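Local coordinates for nitroalkane oxidase (Podospora anserina, PDB 3MKH), which catalyses the FAD-dependent oxidation of nitroalkanes to aldehydes or ketones, consuming oxygen and releasing nitrite and hydrogen peroxide, at the interface of chains A and B. Numbering follows the deposited sequence. Chains: chain A/B, Nitroalkane oxidase.

Contact 1: the interface of chains A and B. Residues chain A 289-290, 293, 317, 321; chain B 350, 414, 419, 421-422.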
# COMPACT_ATOMS: atom_id res chain seq x y z
N PHE A 289 -0.96 13.24 -14.08
CA PHE A 289 0.35 12.94 -14.67
C PHE A 289 0.81 14.09 -15.57
O PHE A 289 1.95 14.55 -15.45
CB PHE A 289 0.31 11.64 -15.47
CG PHE A 289 1.61 11.33 -16.15
CD1 PHE A 289 2.60 10.60 -15.50
CD2 PHE A 289 1.86 11.80 -17.43
CE1 PHE A 289 3.81 10.33 -16.13
CE2 PHE A 289 3.06 11.53 -18.07
CZ PHE A 289 4.04 10.79 -17.41
N ASP A 290 -0.06 14.54 -16.46
CA ASP A 290 0.29 15.64 -17.37
C ASP A 290 0.67 16.92 -16.66
O ASP A 290 1.63 17.59 -17.06
CB ASP A 290 -0.87 15.93 -18.32
CG ASP A 290 -1.04 14.88 -19.42
OD1 ASP A 290 -0.18 13.98 -19.55
OD2 ASP A 290 -2.04 14.95 -20.15
N LEU A 293 4.12 16.41 -14.94
CA LEU A 293 5.17 16.36 -15.96
C LEU A 293 5.44 17.76 -16.49
O LEU A 293 6.58 18.15 -16.69
CB LEU A 293 4.78 15.41 -17.10
CG LEU A 293 5.85 15.09 -18.14
CD1 LEU A 293 6.98 14.30 -17.51
CD2 LEU A 293 5.24 14.28 -19.29
N LEU A 317 6.43 9.82 -10.56
CA LEU A 317 5.72 10.01 -11.83
C LEU A 317 5.56 8.74 -12.65
O LEU A 317 4.50 8.48 -13.20
CB LEU A 317 6.40 11.07 -12.69
CG LEU A 317 5.79 12.46 -12.62
CD1 LEU A 317 6.42 13.36 -13.66
CD2 LEU A 317 4.29 12.35 -12.84
N LYS A 321 2.26 6.85 -14.05
CA LYS A 321 2.10 6.45 -15.46
C LYS A 321 1.74 4.96 -15.58
O LYS A 321 0.85 4.56 -16.34
CB LYS A 321 3.36 6.76 -16.26
CG LYS A 321 3.23 6.59 -17.78
CD LYS A 321 2.14 7.46 -18.35
CE LYS A 321 2.38 7.78 -19.82
NZ LYS A 321 2.38 6.56 -20.68
N GLU B 350 8.23 1.77 -22.94
CA GLU B 350 7.73 2.28 -21.67
C GLU B 350 6.63 1.36 -21.20
O GLU B 350 6.53 1.04 -20.01
CB GLU B 350 7.21 3.71 -21.79
CG GLU B 350 6.79 4.30 -20.43
CD GLU B 350 5.90 5.53 -20.55
OE1 GLU B 350 4.86 5.46 -21.25
OE2 GLU B 350 6.21 6.55 -19.91
N MET B 414 11.36 9.45 -19.99
CA MET B 414 10.56 10.65 -19.71
C MET B 414 11.38 11.92 -19.86
O MET B 414 10.84 12.99 -20.09
CB MET B 414 9.96 10.59 -18.30
CG MET B 414 8.89 9.52 -18.06
SD MET B 414 8.17 9.69 -16.41
CE MET B 414 9.47 9.00 -15.39
N TYR B 419 9.68 12.77 -25.62
CA TYR B 419 8.70 11.99 -24.86
C TYR B 419 7.29 12.50 -25.16
O TYR B 419 7.04 13.71 -25.12
CB TYR B 419 9.00 12.08 -23.35
CG TYR B 419 8.07 11.24 -22.49
CD1 TYR B 419 8.14 9.85 -22.50
CD2 TYR B 419 7.14 11.85 -21.66
CE1 TYR B 419 7.29 9.09 -21.72
CE2 TYR B 419 6.28 11.09 -20.86
CZ TYR B 419 6.37 9.71 -20.89
OH TYR B 419 5.52 8.97 -20.10
N ALA B 421 3.66 11.40 -23.87
CA ALA B 421 3.09 10.49 -22.87
C ALA B 421 2.12 9.43 -23.39
O ALA B 421 2.30 8.24 -23.12
CB ALA B 421 2.45 11.29 -21.73
N TRP B 422 1.08 9.85 -24.11
CA TRP B 422 0.01 8.93 -24.44
C TRP B 422 0.05 8.43 -25.89
O TRP B 422 -0.91 7.81 -26.37
CB TRP B 422 -1.35 9.55 -24.10
CG TRP B 422 -1.29 10.19 -22.76
CD1 TRP B 422 -1.20 11.53 -22.49
CD2 TRP B 422 -1.21 9.51 -21.50
NE1 TRP B 422 -1.13 11.73 -21.12
CE2 TRP B 422 -1.13 10.51 -20.50
CE3 TRP B 422 -1.25 8.16 -21.12
CZ2 TRP B 422 -1.06 10.19 -19.14
CZ3 TRP B 422 -1.19 7.85 -19.77
CH2 TRP B 422 -1.09 8.86 -18.80
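A:Lys321 reaches from helix 311-340 of chain A between B:Glu350 on helix 345-374 and the C-terminal stretch at B:Ala421 and B:Trp422, and carries a salt bridge and a hydrogen bond across the contact. Its ammonium NZ makes the salt bridge to the carboxylate OE1 of B:Glu350 at 2.8 Å. The oxygen is met on its syn side, but 29° out of the carboxylate plane. The hydrogen bond runs from NZ to the backbone O of B:Ala421 at 3.0 Å, with NZ above that carbonyl's plane. Bends at chi2 and chi4 (62°) turn the lysine tip towards both acceptors. The phenol OH of B:Tyr419 donates to the syn lone pair of OE2 on B:Glu350, a second-shell bond that should steady the carboxylate facing the lysine.

A second polar link joins the indole NE1 of B:Trp422 to OD1 of A:Asp290 at 2.9 Å. The bond is moderately straight, 153° at H.

Among the apolar contacts, CE of A:Lys321 lies over the six-membered ring of B:Trp422, 3.8 Å from its centroid. Within chain A, the lysine CD lies over the centre of the A:Phe289 ring, so the alkyl chain packs against both aromatics. The A:Phe289 and B:Trp422 rings meet edge to face, and CD2 of A:Leu293 touches the edge of B:Tyr419 at CE2, 3.7 Å away. Together these contacts clasp the C-terminal segment of one subunit against two helices of its neighbour, helping hold the homotetramer together.

Contact 2: the interface of chains A and B. Residues chain A 323, 326, 330, 354, 358; chain B 322-323, 326, 358.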
# COMPACT_ATOMS: atom_id res chain seq x y z
N GLN A 323 0.32 2.93 -13.36
CA GLN A 323 -1.04 2.68 -12.87
C GLN A 323 -2.10 3.14 -13.86
O GLN A 323 -3.14 2.48 -14.02
CB GLN A 323 -1.24 3.36 -11.51
CG GLN A 323 -0.37 2.75 -10.38
CD GLN A 323 -0.81 1.34 -10.02
OE1 GLN A 323 -2.01 1.06 -9.90
NE2 GLN A 323 0.15 0.45 -9.83
N ALA A 326 -2.34 0.60 -16.75
CA ALA A 326 -3.14 -0.54 -16.27
C ALA A 326 -4.63 -0.20 -16.18
O ALA A 326 -5.48 -1.00 -16.58
CB ALA A 326 -2.65 -1.00 -14.91
N LEU A 330 -7.56 -2.07 -18.34
CA LEU A 330 -8.63 -2.74 -17.63
C LEU A 330 -10.00 -2.16 -18.00
O LEU A 330 -10.95 -2.91 -18.25
CB LEU A 330 -8.42 -2.67 -16.10
CG LEU A 330 -9.57 -3.32 -15.30
CD1 LEU A 330 -9.76 -4.75 -15.73
CD2 LEU A 330 -9.33 -3.25 -13.80
N ALA A 354 -14.76 -4.57 -11.49
CA ALA A 354 -13.31 -4.48 -11.30
C ALA A 354 -12.74 -3.15 -11.79
O ALA A 354 -11.90 -2.53 -11.11
CB ALA A 354 -12.59 -5.65 -11.98
N PHE A 358 -10.86 -0.68 -9.32
CA PHE A 358 -9.43 -0.47 -9.53
C PHE A 358 -9.09 0.99 -9.85
O PHE A 358 -8.19 1.57 -9.26
CB PHE A 358 -8.90 -1.37 -10.66
CG PHE A 358 -7.42 -1.16 -10.97
CD1 PHE A 358 -7.02 -0.21 -11.90
CD2 PHE A 358 -6.45 -1.90 -10.31
CE1 PHE A 358 -5.66 -0.01 -12.19
CE2 PHE A 358 -5.10 -1.71 -10.59
CZ PHE A 358 -4.70 -0.77 -11.53
N ILE B 322 -9.15 -8.55 -9.20
CA ILE B 322 -9.10 -7.24 -9.85
C ILE B 322 -7.68 -6.94 -10.34
O ILE B 322 -7.47 -6.56 -11.50
CB ILE B 322 -9.54 -6.10 -8.87
CG1 ILE B 322 -11.02 -6.26 -8.49
CG2 ILE B 322 -9.30 -4.73 -9.49
CD1 ILE B 322 -11.45 -5.35 -7.34
N GLN B 323 -6.70 -7.11 -9.47
CA GLN B 323 -5.31 -6.87 -9.86
C GLN B 323 -4.87 -7.78 -11.03
O GLN B 323 -4.13 -7.33 -11.91
CB GLN B 323 -4.37 -7.01 -8.67
CG GLN B 323 -4.60 -5.97 -7.58
CD GLN B 323 -4.28 -4.55 -8.02
OE1 GLN B 323 -3.26 -4.31 -8.66
NE2 GLN B 323 -5.12 -3.61 -7.64
N ALA B 326 -6.29 -6.45 -14.32
CA ALA B 326 -5.52 -5.30 -14.75
C ALA B 326 -4.16 -5.73 -15.30
O ALA B 326 -3.69 -5.22 -16.33
CB ALA B 326 -5.33 -4.31 -13.58
N PHE B 358 4.43 -3.36 -12.95
CA PHE B 358 3.09 -3.56 -12.41
C PHE B 358 2.83 -5.01 -12.01
O PHE B 358 2.43 -5.28 -10.87
CB PHE B 358 2.01 -3.15 -13.44
CG PHE B 358 0.62 -3.24 -12.90
CD1 PHE B 358 -0.14 -4.38 -13.08
CD2 PHE B 358 0.07 -2.18 -12.17
CE1 PHE B 358 -1.43 -4.48 -12.56
CE2 PHE B 358 -1.22 -2.27 -11.66
CZ PHE B 358 -1.96 -3.42 -11.85
O HOH W 1 -3.72 -0.71 -7.74
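This is an apolar helix-to-helix interface close to a two-fold axis, where helices 311-340 and 345-374 of both subunits pack together and help hold two members of the homotetramer side by side. A:Phe358 and B:Phe358 point at each other tip to tip across it, CE2 of A:Phe358 lying 3.8 Å from CZ of B:Phe358. Each phenylalanine has CG anti to its backbone N (chi1 177° in chain A), which sends the ring away from its own helix and into the partner.

The rings are flanked by matching residues from the opposite chain. The methyl CB of A:Ala326 sits over the face of B:Phe358, 4.0 Å from the ring centroid, and CB of B:Ala326 covers a face of A:Phe358, at 4.0 Å from CE2. Both methyls lie toward the rim of the ring they cover. The small alanine side chains probably let the helix backbones come near the aromatic faces. Further along, CG2 of B:Ile322 presses on CB of A:Phe358 at 3.6 Å, and its CG1 meets CB of A:Ala354. This branched side chain thus spans about one turn of helix 345-374, while A:Leu330 packs beside B:Ala326.

At the ring edges come the two glutamines. The side chain of B:Gln323 crosses A:Phe358 at about a right angle, with its amide tilted 43° from the ring plane, and A:Gln323 meets B:Phe358 in nearly the same way. No polar atom of one chain directly reaches a polar atom of the other within this patch. A water instead lies between the two amides, at long range on both sides: 3.2 Å from NE2 of B:Gln323 and 3.3 Å from OE1 of A:Gln323.

On the same two-fold interface, the centres of the C-alpha atoms of contact 1 and contact 2 lie about 18 Å apart, and each contact has a twin with the chains exchanged. Helix 311-340 of chain A supplies residues to contact 1 and, further along, to contact 2. Helix 345-374 of chain B likewise serves both. Contact 1 adds charged groups and the C-terminal segment; contact 2 is largely apolar and straddles the two-fold. The catalytic base A:Asp399 is about 17 Å from the centre of contact 2 and 28 Å from that of contact 1; the structure alone shows no influence on catalysis.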